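Local structure of probable dehydrogenase (Bordetella bronchiseptica, 3MOI) at residues M22-A28 against I345-R349; L157-R161 against D205-T210; R193-R198 against G382-R387; A314-G318 against E329-I333. The protein probably acts as an NAD(P)-dependent dehydrogenase of the GFO/IDH/MocA family, its substrate not established here. All coordinates share one frame; numbering follows the deposited sequence.

Interaction 1 of 4, residues M22-A28 against I345-R349; sequences MRHHPDA and IDELR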
loop_
_atom_site.group_PDB
_atom_site.type_symbol
_atom_site.label_atom_id
_atom_site.label_comp_id
_atom_site.label_asym_id
_atom_site.label_seq_id
_atom_site.Cartn_x
_atom_site.Cartn_y
_atom_site.Cartn_z
ATOM N N MET A 22 21.941 17.696 -19.256
ATOM C CA MET A 22 23.134 17.372 -20.064
ATOM C C MET A 22 24.145 18.512 -20.078
ATOM O O MET A 22 25.347 18.244 -19.971
ATOM C CB MET A 22 22.780 17.033 -21.525
ATOM C CG MET A 22 22.485 15.586 -21.841
ATOM S SD MET A 22 22.327 15.174 -23.598
ATOM C CE MET A 22 22.183 13.447 -23.301
ATOM N N ARG A 23 23.684 19.763 -20.241
ATOM C CA ARG A 23 24.626 20.914 -20.266
ATOM C C ARG A 23 25.401 20.811 -18.977
ATOM O O ARG A 23 26.590 20.520 -18.975
ATOM C CB ARG A 23 23.916 22.285 -20.365
ATOM C CG ARG A 23 24.490 23.195 -21.471
ATOM C CD ARG A 23 24.467 24.706 -21.156
ATOM N NE ARG A 23 23.428 25.502 -21.839
ATOM C CZ ARG A 23 22.169 25.636 -21.425
ATOM N NH1 ARG A 23 21.733 24.976 -20.352
ATOM N NH2 ARG A 23 21.327 26.428 -22.093
ATOM N N HIS A 24 24.652 20.871 -17.884
ATOM C CA HIS A 24 25.206 20.777 -16.567
ATOM C C HIS A 24 26.005 19.533 -16.288
ATOM O O HIS A 24 26.804 19.525 -15.383
ATOM C CB HIS A 24 24.085 20.899 -15.539
ATOM C CG HIS A 24 23.350 22.204 -15.622
ATOM N ND1 HIS A 24 22.188 22.452 -14.929
ATOM C CD2 HIS A 24 23.594 23.319 -16.353
ATOM C CE1 HIS A 24 21.766 23.678 -15.194
ATOM N NE2 HIS A 24 22.600 24.225 -16.058
ATOM N N HIS A 25 25.792 18.449 -17.010
ATOM C CA HIS A 25 26.594 17.267 -16.724
ATOM C C HIS A 25 27.974 17.418 -17.383
ATOM O O HIS A 25 28.112 17.831 -18.600
ATOM C CB HIS A 25 25.883 15.989 -17.134
ATOM C CG HIS A 25 26.415 14.734 -16.497
ATOM N ND1 HIS A 25 27.687 14.268 -16.709
ATOM C CD2 HIS A 25 25.798 13.780 -15.758
ATOM C CE1 HIS A 25 27.852 13.119 -16.078
ATOM N NE2 HIS A 25 26.717 12.794 -15.500
ATOM N N PRO A 26 28.994 17.149 -16.558
ATOM C CA PRO A 26 30.383 17.326 -16.887
ATOM C C PRO A 26 30.923 16.254 -17.769
ATOM O O PRO A 26 31.970 16.454 -18.391
ATOM C CB PRO A 26 31.105 17.304 -15.518
ATOM C CG PRO A 26 30.175 16.613 -14.596
ATOM C CD PRO A 26 28.798 16.929 -15.105
ATOM N N ASP A 27 30.270 15.119 -17.850
ATOM C CA ASP A 27 30.775 14.112 -18.776
ATOM C C ASP A 27 29.993 14.084 -20.087
ATOM O O ASP A 27 30.111 13.115 -20.862
ATOM C CB ASP A 27 30.817 12.744 -18.099
ATOM C CG ASP A 27 31.642 12.765 -16.834
ATOM O OD1 ASP A 27 32.670 13.476 -16.880
ATOM O OD2 ASP A 27 31.241 12.116 -15.816
ATOM N N ALA A 28 29.238 15.166 -20.345
ATOM C CA ALA A 28 28.326 15.203 -21.463
ATOM C C ALA A 28 28.211 16.596 -22.044
ATOM O O ALA A 28 28.049 17.609 -21.309
ATOM C CB ALA A 28 26.949 14.721 -21.039
ATOM N N ILE A 345 22.766 9.341 -17.503
ATOM C CA ILE A 345 23.984 9.533 -18.258
ATOM C C ILE A 345 25.118 8.707 -17.680
ATOM O O ILE A 345 25.850 8.051 -18.416
ATOM C CB ILE A 345 24.389 11.023 -18.282
ATOM C CG1 ILE A 345 23.321 11.842 -19.027
ATOM C CG2 ILE A 345 25.783 11.199 -18.824
ATOM C CD1 ILE A 345 23.558 13.301 -18.997
ATOM N N ASP A 346 25.264 8.706 -16.359
ATOM C CA ASP A 346 26.332 7.933 -15.724
ATOM C C ASP A 346 26.254 6.446 -16.099
ATOM O O ASP A 346 27.284 5.807 -16.359
ATOM C CB ASP A 346 26.307 8.058 -14.192
ATOM C CG ASP A 346 26.480 9.507 -13.698
ATOM O OD1 ASP A 346 26.928 10.401 -14.477
ATOM O OD2 ASP A 346 26.163 9.747 -12.499
ATOM N N GLU A 347 25.040 5.893 -16.152
ATOM C CA GLU A 347 24.932 4.490 -16.469
ATOM C C GLU A 347 25.497 4.238 -17.868
ATOM O O GLU A 347 26.268 3.342 -18.040
ATOM C CB GLU A 347 23.512 4.012 -16.351
ATOM C CG GLU A 347 23.441 2.566 -16.426
ATOM C CD GLU A 347 22.031 2.025 -16.342
ATOM O OE1 GLU A 347 21.892 0.771 -16.497
ATOM O OE2 GLU A 347 21.076 2.822 -16.113
ATOM N N LEU A 348 25.201 5.078 -18.844
ATOM C CA LEU A 348 25.830 4.882 -20.172
ATOM C C LEU A 348 27.353 5.060 -20.179
ATOM O O LEU A 348 28.083 4.202 -20.730
ATOM C CB LEU A 348 25.284 5.857 -21.178
ATOM C CG LEU A 348 24.815 5.462 -22.552
ATOM C CD1 LEU A 348 25.273 6.572 -23.504
ATOM C CD2 LEU A 348 25.131 4.099 -23.002
ATOM N N ARG A 349 27.823 6.159 -19.567
ATOM C CA ARG A 349 29.274 6.455 -19.518
ATOM C C ARG A 349 29.990 5.259 -19.002
ATOM O O ARG A 349 30.952 4.806 -19.590
ATOM C CB ARG A 349 29.605 7.661 -18.628
ATOM C CG ARG A 349 31.167 7.987 -18.564
ATOM C CD ARG A 349 31.748 8.119 -17.041
ATOM N NE ARG A 349 30.884 9.065 -16.317
ATOM C CZ ARG A 349 30.115 8.811 -15.258
ATOM N NH1 ARG A 349 30.109 7.642 -14.617
ATOM N NH2 ARG A 349 29.361 9.790 -14.812
#

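Interaction 2 of 4, residues L157-R161 against D205-T210; sequences LYRPR and DPKRPT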
loop_
_atom_site.group_PDB
_atom_site.type_symbol
_atom_site.label_atom_id
_atom_site.label_comp_id
_atom_site.label_asym_id
_atom_site.label_seq_id
_atom_site.Cartn_x
_atom_site.Cartn_y
_atom_site.Cartn_z
ATOM N N LEU A 157 -3.740 11.698 -14.855
ATOM C CA LEU A 157 -4.725 11.628 -15.912
ATOM C C LEU A 157 -5.251 13.036 -16.261
ATOM O O LEU A 157 -5.736 13.234 -17.363
ATOM C CB LEU A 157 -5.893 10.704 -15.543
ATOM C CG LEU A 157 -6.736 10.297 -16.771
ATOM C CD1 LEU A 157 -5.932 9.374 -17.624
ATOM C CD2 LEU A 157 -8.097 9.670 -16.392
ATOM N N TYR A 158 -5.174 14.005 -15.344
ATOM C CA TYR A 158 -5.732 15.309 -15.622
ATOM C C TYR A 158 -4.683 16.382 -15.946
ATOM O O TYR A 158 -4.997 17.537 -15.929
ATOM C CB TYR A 158 -6.669 15.729 -14.489
ATOM C CG TYR A 158 -7.865 14.790 -14.433
ATOM C CD1 TYR A 158 -9.005 15.017 -15.201
ATOM C CD2 TYR A 158 -7.819 13.629 -13.686
ATOM C CE1 TYR A 158 -10.094 14.125 -15.176
ATOM C CE2 TYR A 158 -8.889 12.752 -13.669
ATOM C CZ TYR A 158 -10.015 13.011 -14.412
ATOM O OH TYR A 158 -11.047 12.119 -14.353
ATOM N N ARG A 159 -3.454 15.987 -16.261
ATOM C CA ARG A 159 -2.499 16.903 -16.846
ATOM C C ARG A 159 -2.891 17.057 -18.313
ATOM O O ARG A 159 -3.625 16.248 -18.848
ATOM C CB ARG A 159 -1.078 16.347 -16.729
ATOM C CG ARG A 159 -0.733 15.924 -15.323
ATOM C CD ARG A 159 0.725 15.648 -15.128
ATOM N NE ARG A 159 0.924 15.032 -13.822
ATOM C CZ ARG A 159 1.843 14.111 -13.515
ATOM N NH1 ARG A 159 2.719 13.670 -14.417
ATOM N NH2 ARG A 159 1.865 13.620 -12.280
ATOM N N PRO A 160 -2.453 18.128 -18.959
ATOM C CA PRO A 160 -2.856 18.379 -20.336
ATOM C C PRO A 160 -2.323 17.362 -21.352
ATOM O O PRO A 160 -1.130 17.183 -21.439
ATOM C CB PRO A 160 -2.264 19.768 -20.614
ATOM C CG PRO A 160 -2.259 20.432 -19.300
ATOM C CD PRO A 160 -1.945 19.349 -18.309
ATOM N N ARG A 161 -3.216 16.766 -22.146
ATOM C CA ARG A 161 -2.873 15.659 -23.027
ATOM C C ARG A 161 -3.395 15.808 -24.437
ATOM O O ARG A 161 -4.452 16.394 -24.676
ATOM C CB ARG A 161 -3.472 14.372 -22.479
ATOM C CG ARG A 161 -3.087 14.032 -21.069
ATOM C CD ARG A 161 -1.758 13.302 -20.974
ATOM N NE ARG A 161 -1.404 13.136 -19.566
ATOM C CZ ARG A 161 -0.165 13.014 -19.088
ATOM N NH1 ARG A 161 0.914 13.034 -19.880
ATOM N NH2 ARG A 161 -0.004 12.884 -17.777
ATOM N N ASP A 205 -12.899 7.230 -15.606
ATOM C CA ASP A 205 -13.448 8.400 -16.290
ATOM C C ASP A 205 -13.646 8.062 -17.775
ATOM O O ASP A 205 -12.693 7.924 -18.555
ATOM C CB ASP A 205 -12.515 9.605 -16.095
ATOM C CG ASP A 205 -13.061 10.916 -16.679
ATOM O OD1 ASP A 205 -14.041 10.927 -17.472
ATOM O OD2 ASP A 205 -12.468 11.959 -16.336
ATOM N N PRO A 206 -14.903 7.938 -18.177
ATOM C CA PRO A 206 -15.195 7.591 -19.559
ATOM C C PRO A 206 -14.931 8.710 -20.534
ATOM O O PRO A 206 -14.841 8.434 -21.715
ATOM C CB PRO A 206 -16.688 7.255 -19.541
ATOM C CG PRO A 206 -17.244 7.966 -18.345
ATOM C CD PRO A 206 -16.111 8.042 -17.340
ATOM N N LYS A 207 -14.806 9.956 -20.073
ATOM C CA LYS A 207 -14.378 11.047 -20.991
ATOM C C LYS A 207 -12.885 10.967 -21.313
ATOM O O LYS A 207 -12.407 11.568 -22.267
ATOM C CB LYS A 207 -14.669 12.443 -20.416
ATOM C CG LYS A 207 -16.162 12.763 -20.114
ATOM C CD LYS A 207 -16.248 14.046 -19.199
ATOM C CE LYS A 207 -17.680 14.489 -18.795
ATOM N NZ LYS A 207 -18.478 14.837 -19.971
ATOM N N ARG A 208 -12.155 10.238 -20.485
ATOM C CA ARG A 208 -10.726 10.079 -20.684
ATOM C C ARG A 208 -10.382 8.597 -20.525
ATOM O O ARG A 208 -9.742 8.226 -19.579
ATOM C CB ARG A 208 -9.935 10.938 -19.678
ATOM C CG ARG A 208 -10.443 12.359 -19.481
ATOM C CD ARG A 208 -9.372 13.247 -18.852
ATOM N NE ARG A 208 -8.813 14.128 -19.876
ATOM C CZ ARG A 208 -7.577 14.606 -19.898
ATOM N NH1 ARG A 208 -6.692 14.318 -18.953
ATOM N NH2 ARG A 208 -7.217 15.391 -20.889
ATOM N N PRO A 209 -10.771 7.772 -21.497
ATOM C CA PRO A 209 -10.958 6.355 -21.252
ATOM C C PRO A 209 -9.712 5.534 -21.427
ATOM O O PRO A 209 -9.663 4.641 -22.258
ATOM C CB PRO A 209 -12.027 5.970 -22.295
ATOM C CG PRO A 209 -11.807 6.864 -23.402
ATOM C CD PRO A 209 -11.084 8.111 -22.885
ATOM N N THR A 210 -8.704 5.838 -20.632
ATOM C CA THR A 210 -7.555 5.019 -20.573
ATOM C C THR A 210 -7.394 4.652 -19.101
ATOM O O THR A 210 -8.104 5.132 -18.265
ATOM C CB THR A 210 -6.318 5.724 -21.136
ATOM O OG1 THR A 210 -5.207 4.793 -21.134
ATOM C CG2 THR A 210 -5.964 6.952 -20.322
#

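Interaction 3 of 4, residues R193-R198 against G382-R387; sequences RITAVR and GRQVER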
loop_
_atom_site.group_PDB
_atom_site.type_symbol
_atom_site.label_atom_id
_atom_site.label_comp_id
_atom_site.label_asym_id
_atom_site.label_seq_id
_atom_site.Cartn_x
_atom_site.Cartn_y
_atom_site.Cartn_z
ATOM N N ARG A 193 13.922 -11.238 -10.878
ATOM C CA ARG A 193 12.955 -11.363 -11.908
ATOM C C ARG A 193 11.542 -11.401 -11.303
ATOM O O ARG A 193 11.279 -12.012 -10.261
ATOM C CB ARG A 193 13.226 -12.610 -12.735
ATOM C CG ARG A 193 12.222 -12.827 -13.901
ATOM C CD ARG A 193 12.678 -13.911 -14.878
ATOM N NE ARG A 193 11.540 -14.594 -15.516
ATOM C CZ ARG A 193 11.042 -14.249 -16.701
ATOM N NH1 ARG A 193 11.584 -13.230 -17.373
ATOM N NH2 ARG A 193 9.994 -14.895 -17.206
ATOM N N ILE A 194 10.633 -10.724 -11.984
ATOM C CA ILE A 194 9.249 -10.796 -11.672
ATOM C C ILE A 194 8.704 -12.046 -12.343
ATOM O O ILE A 194 8.713 -12.133 -13.554
ATOM C CB ILE A 194 8.561 -9.537 -12.207
ATOM C CG1 ILE A 194 9.115 -8.319 -11.464
ATOM C CG2 ILE A 194 7.102 -9.664 -12.033
ATOM C CD1 ILE A 194 8.741 -6.962 -11.980
ATOM N N THR A 195 8.222 -12.996 -11.578
ATOM C CA THR A 195 7.764 -14.302 -12.127
ATOM C C THR A 195 6.260 -14.475 -12.119
ATOM O O THR A 195 5.764 -15.400 -12.720
ATOM C CB THR A 195 8.321 -15.522 -11.345
ATOM O OG1 THR A 195 7.993 -15.358 -9.962
ATOM C CG2 THR A 195 9.853 -15.613 -11.489
ATOM N N ALA A 196 5.512 -13.602 -11.467
ATOM C CA ALA A 196 4.050 -13.683 -11.622
ATOM C C ALA A 196 3.404 -12.321 -11.331
ATOM O O ALA A 196 3.957 -11.513 -10.610
ATOM C CB ALA A 196 3.468 -14.772 -10.720
ATOM N N VAL A 197 2.226 -12.103 -11.891
ATOM C CA VAL A 197 1.532 -10.825 -11.840
ATOM C C VAL A 197 0.057 -11.076 -11.630
ATOM O O VAL A 197 -0.591 -11.725 -12.487
ATOM C CB VAL A 197 1.633 -10.069 -13.146
ATOM C CG1 VAL A 197 0.921 -8.749 -13.014
ATOM C CG2 VAL A 197 3.061 -9.894 -13.564
ATOM N N ARG A 198 -0.460 -10.555 -10.513
ATOM C CA ARG A 198 -1.873 -10.396 -10.317
ATOM C C ARG A 198 -2.180 -8.901 -10.266
ATOM O O ARG A 198 -1.685 -8.204 -9.357
ATOM C CB ARG A 198 -2.289 -11.057 -9.001
ATOM C CG ARG A 198 -3.748 -10.887 -8.639
ATOM C CD ARG A 198 -4.693 -11.484 -9.710
ATOM N NE ARG A 198 -6.081 -11.244 -9.347
ATOM C CZ ARG A 198 -6.889 -10.402 -9.973
ATOM N NH1 ARG A 198 -6.443 -9.777 -11.044
ATOM N NH2 ARG A 198 -8.151 -10.215 -9.536
ATOM N N GLY A 382 -8.877 -11.755 -14.389
ATOM C CA GLY A 382 -8.986 -12.044 -12.953
ATOM C C GLY A 382 -7.960 -13.026 -12.394
ATOM O O GLY A 382 -8.010 -13.344 -11.216
ATOM N N ARG A 383 -6.991 -13.477 -13.191
ATOM C CA ARG A 383 -6.134 -14.596 -12.763
ATOM C C ARG A 383 -4.708 -14.058 -12.570
ATOM O O ARG A 383 -4.293 -13.104 -13.212
ATOM C CB ARG A 383 -6.150 -15.739 -13.815
ATOM C CG ARG A 383 -7.474 -16.716 -13.980
ATOM C CD ARG A 383 -7.268 -18.150 -13.292
ATOM N NE ARG A 383 -5.987 -17.932 -12.559
ATOM C CZ ARG A 383 -5.772 -17.699 -11.242
ATOM N NH1 ARG A 383 -6.718 -17.831 -10.250
ATOM N NH2 ARG A 383 -4.544 -17.406 -10.944
ATOM N N GLN A 384 -3.970 -14.633 -11.631
ATOM C CA GLN A 384 -2.535 -14.445 -11.579
ATOM C C GLN A 384 -1.922 -15.009 -12.838
ATOM O O GLN A 384 -2.246 -16.090 -13.256
ATOM C CB GLN A 384 -1.936 -15.150 -10.399
ATOM C CG GLN A 384 -0.385 -15.074 -10.357
ATOM C CD GLN A 384 0.155 -15.290 -8.959
ATOM O OE1 GLN A 384 0.069 -14.421 -8.102
ATOM N NE2 GLN A 384 0.726 -16.424 -8.735
ATOM N N VAL A 385 -1.031 -14.255 -13.435
ATOM C CA VAL A 385 -0.424 -14.626 -14.696
ATOM C C VAL A 385 1.037 -15.073 -14.418
ATOM O O VAL A 385 1.815 -14.331 -13.896
ATOM C CB VAL A 385 -0.516 -13.392 -15.674
ATOM C CG1 VAL A 385 0.383 -13.561 -16.864
ATOM C CG2 VAL A 385 -1.978 -13.144 -16.084
ATOM N N GLU A 386 1.398 -16.299 -14.747
ATOM C CA GLU A 386 2.786 -16.763 -14.549
ATOM C C GLU A 386 3.676 -16.390 -15.709
ATOM O O GLU A 386 3.296 -16.565 -16.826
ATOM C CB GLU A 386 2.799 -18.266 -14.438
ATOM C CG GLU A 386 1.915 -18.821 -13.339
ATOM C CD GLU A 386 2.416 -18.484 -11.938
ATOM O OE1 GLU A 386 3.633 -18.200 -11.810
ATOM O OE2 GLU A 386 1.586 -18.496 -10.972
ATOM N N ARG A 387 4.894 -15.955 -15.478
ATOM C CA ARG A 387 5.778 -15.782 -16.644
ATOM C C ARG A 387 7.241 -16.204 -16.525
ATOM O O ARG A 387 7.649 -16.617 -15.441
ATOM C CB ARG A 387 5.689 -14.361 -17.113
ATOM C CG ARG A 387 6.134 -13.302 -16.159
ATOM C CD ARG A 387 6.293 -11.992 -17.012
ATOM N NE ARG A 387 7.417 -11.362 -16.451
ATOM C CZ ARG A 387 8.560 -11.019 -17.008
ATOM N NH1 ARG A 387 8.782 -10.997 -18.281
ATOM N NH2 ARG A 387 9.472 -10.574 -16.181
#

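Interaction 4 of 4, residues A314-G318 against E329-I333; sequences ASPEG and EVPAI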
loop_
_atom_site.group_PDB
_atom_site.type_symbol
_atom_site.label_atom_id
_atom_site.label_comp_id
_atom_site.label_asym_id
_atom_site.label_seq_id
_atom_site.Cartn_x
_atom_site.Cartn_y
_atom_site.Cartn_z
ATOM N N ALA A 314 12.238 5.825 1.233
ATOM C CA ALA A 314 12.973 6.911 0.600
ATOM C C ALA A 314 12.663 8.164 1.371
ATOM O O ALA A 314 11.550 8.313 1.840
ATOM C CB ALA A 314 12.588 7.086 -0.845
ATOM N N SER A 315 13.660 9.036 1.524
ATOM C CA SER A 315 13.480 10.318 2.178
ATOM C C SER A 315 13.888 11.433 1.233
ATOM O O SER A 315 14.444 11.186 0.138
ATOM C CB SER A 315 14.356 10.364 3.425
ATOM O OG SER A 315 15.687 10.757 3.113
ATOM N N PRO A 316 13.673 12.669 1.660
ATOM C CA PRO A 316 14.172 13.801 0.877
ATOM C C PRO A 316 15.695 13.879 0.740
ATOM O O PRO A 316 16.178 14.541 -0.147
ATOM C CB PRO A 316 13.677 15.030 1.668
ATOM C CG PRO A 316 12.732 14.515 2.675
ATOM C CD PRO A 316 13.190 13.112 2.963
ATOM N N GLU A 317 16.432 13.216 1.620
ATOM C CA GLU A 317 17.886 13.256 1.609
ATOM C C GLU A 317 18.531 11.881 1.303
ATOM O O GLU A 317 19.737 11.798 1.094
ATOM C CB GLU A 317 18.395 13.805 2.960
ATOM C CG GLU A 317 19.008 15.232 2.917
ATOM C CD GLU A 317 18.110 16.374 3.484
ATOM O OE1 GLU A 317 17.448 16.217 4.567
ATOM O OE2 GLU A 317 18.106 17.455 2.821
ATOM N N GLY A 318 17.763 10.798 1.278
ATOM C CA GLY A 318 18.387 9.493 1.159
ATOM C C GLY A 318 17.416 8.430 1.558
ATOM O O GLY A 318 16.265 8.424 1.092
ATOM N N GLU A 329 19.285 7.548 9.183
ATOM C CA GLU A 329 19.208 8.049 7.806
ATOM C C GLU A 329 20.519 7.761 7.071
ATOM O O GLU A 329 21.594 7.830 7.653
ATOM C CB GLU A 329 18.861 9.558 7.766
ATOM C CG GLU A 329 18.381 10.081 6.371
ATOM C CD GLU A 329 17.512 11.365 6.429
ATOM O OE1 GLU A 329 17.531 12.038 7.496
ATOM O OE2 GLU A 329 16.837 11.711 5.410
ATOM N N VAL A 330 20.410 7.385 5.794
ATOM C CA VAL A 330 21.561 7.192 4.917
ATOM C C VAL A 330 21.471 8.174 3.764
ATOM O O VAL A 330 20.528 8.133 3.018
ATOM C CB VAL A 330 21.577 5.768 4.339
ATOM C CG1 VAL A 330 22.747 5.596 3.312
ATOM C CG2 VAL A 330 21.643 4.754 5.475
ATOM N N PRO A 331 22.451 9.061 3.606
ATOM C CA PRO A 331 22.410 9.929 2.430
ATOM C C PRO A 331 22.415 9.199 1.073
ATOM O O PRO A 331 23.012 8.141 0.920
ATOM C CB PRO A 331 23.707 10.755 2.568
ATOM C CG PRO A 331 24.554 9.982 3.497
ATOM C CD PRO A 331 23.574 9.433 4.477
ATOM N N ALA A 332 21.747 9.804 0.110
ATOM C CA ALA A 332 21.665 9.302 -1.229
ATOM C C ALA A 332 23.025 9.251 -1.930
ATOM O O ALA A 332 23.758 10.248 -2.011
ATOM C CB ALA A 332 20.718 10.173 -2.026
ATOM N N ILE A 333 23.339 8.090 -2.475
ATOM C CA ILE A 333 24.529 7.951 -3.266
ATOM C C ILE A 333 24.712 9.116 -4.273
ATOM O O ILE A 333 23.834 9.405 -5.071
ATOM C CB ILE A 333 24.619 6.575 -3.915
ATOM C CG1 ILE A 333 24.774 5.508 -2.789
ATOM C CG2 ILE A 333 25.815 6.545 -4.866
ATOM C CD1 ILE A 333 24.715 4.005 -3.260
#

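Interaction 1 of 4, residues M22-A28 against I345-R349
H25 and D27 meet I345, D346 and R349 in a buried contact, part apolar and part ionic, that joins the end of helix 12-24 and the turn after it to helix 340-352, a part of the chain more than 300 residues further on. I345 supplies the apolar share. Its CG2 methyl sits over one face of the H25 ring, 3.9 Å from the ring centroid and 13° off the normal, which makes a CH-pi contact, while its CD1 packs against CG of M22 at 3.8 Å and also nears CB of A28. With CG anti to its backbone nitrogen (chi1 -161°), H25 points its imidazole at helix 340-352. Its NE2 then donates to OD1 of D346 over 2.6 Å, almost within the ring plane and on the syn side of the carboxylate. The other ring nitrogen, ND1, accepts from the backbone N of D27 at 2.9 Å, and the two bonds together fix the ring's rotation. H25 to A28 form a type I turn, the return from helix 12-24 into strand 28-34 that completes the first beta-alpha-beta crossover of the Rossmann fold. Beyond the ring, NE of R349 reaches OD2 of D27 at 3.1 Å, coming from above a carboxylate set nearly perpendicular to the guanidinium. NH2 adds a weak bond to the same oxygen and bridges to OD1 of D346, so R349 lies between two carboxylates. R336 is a further partner of both aspartates: its NH1 pairs with OD2 of D27, and its backbone N bonds OD2 of D346.

Interaction 2 of 4, residues L157-R161 against D205-T210
Two loops of the GFO/IDH/MocA C-terminal domain meet here, L157 and Y158 of one lying against a type I turn that runs from D205 to R208 in the other. Each oxygen of the D205 carboxylate accepts a bond. OD1 takes the backbone N of K207 at 2.9 Å, an Asx turn within the loop, and OD2 takes OH of Y158. That last bond is modelled at 2.4 Å between OH of Y158 and OD2 of D205, so its exact length is doubtful; OD2 lies at the ring's edge, with ring and carboxylate planes 27° apart. L157 fills the apolar side with both methyls: CD1 touches CG2 of T210 at 3.6 Å and CD2 meets CB of R208 at 4.0 Å. The R208 chain passes the tyrosine, its CD 3.8 Å from CE1 of Y158, then bends at chi3 (105°) and heads for the backbone of 157-159, though the placing of NH1 is doubtful. NH2 of R208 forms a salt bridge with E270, whose OE2 also accepts from the backbone N of R161. Helix 258-265 borders the contact, with A259 and L263 against Y158 and R260 in a cation-pi contact with its ring, while helix 270-278 packs on P160.

Interaction 3 of 4, residues R193-R198 against G382-R387
V197 and V385 lie at the heart of the tight part of this contact, an antiparallel hydrogen-bonded pair that adds the last strand of the chain to strand 194-202. N of V385 donates to O of V197 at 2.7 Å, and N of V197 returns a bond to O of V385 at 3.0 Å. One step on, A196 and E386 make the non-hydrogen-bonded pair, and N of R387 gives T195 O an almost straight bond of 2.9 Å. R387 belongs to this close-packed part. It sets CG between its N and carbonyl carbon (chi1 62°), which carries the guanidinium across the first strand to I194 O, where NE and NH2 make weak bonds; D367 and E370 supply its countercharge.

The solvent side holds the exposed R193 and E386 and the edge at G382 and R383. R193 lies over a face of the R387 guanidinium, NH1 to NH2 of R387 at 3.6 Å. OE1 of E386 lies 3.6 Å from CB of A196, and its OE2 accepts from NE2 of Q384. G382 leaves helix 362-381 with positive phi, and its O sits 3.3 Å above the R198 guanidinium plane. NE of R198 bonds OE1 of Q384 of the second subunit, and R383 pairs with E386 of the second subunit; both bonds recur with the chains exchanged.

Among its neighbours, strand 385-386 is the outermost strand of the mixed sheet within this chain. Strand 213-220 flanks 194-202 on its far side, where T195 and A196 face T219 in a classic beta bulge, and helix 362-381 packs against V197 and V385.

Interaction 4 of 4, residues A314-G318 against E329-I333
Side-chain hydrogen bonding converges on the hydroxyl of S315, which donates to OE2 of E329 at 2.7 Å on the anti lone pair of that carboxylate oxygen. E329 arrives as an extended chain from the neighbouring strand, CG anti to N (chi1 -164°). The same OG accepts from the backbone N of E317 at 3.0 Å, an ST turn, and takes a second, weak bond from N of G318 at 2.8 Å. Three partners therefore grip one oxygen.

Backbone contacts form the second group. N of A332 donates to O of E317 over 3.0 Å. Beside it run two CA-H...O contacts, CA of P331 to O of E317 at 3.5 Å and CA of G318 to O of V330 at 3.1 Å. G318 and P331 pair antiparallel in the non-hydrogen-bonded manner; with no side chain on G318, the strands can approach this closely. The turn at 315-318, closed by a bond from N of S315 to O of G318, joins strands 310-314 and 318-323, and strand 326-331 follows as the next antiparallel neighbour, so the three make an up-and-down meander at one end of the mixed sheet.

Packing is slight. CB of E317 rests 3.6 Å from OE2 of E329, and CB of A332 lies 3.7 Å from O of E317. The E317 and E329 carboxylates may repel each other somewhat, though both residues are exposed. Around the contact, P316 packs on F243 and L245, while A332 touches T132 of helix 128-139.

In the fold
Interactions 1 and 2 are buried and built mainly from side chains, while interactions 3 and 4 are partly buried and lean on backbone pairing in one mixed sheet. Those two lie toward its two ends, centres about 32 Å apart, one adding the chain terminus and the other linking successive strands. Interaction 1 belongs to the Rossmann domain, where a histidine and a salt-bridge network tie in a helix from late in the chain; strand 326-331 of interaction 4 leads along the chain to that helix. Interaction 2 joins two loops through a tyrosine-carboxylate pair and a buried arginine. Interaction 3 alone reaches the second subunit.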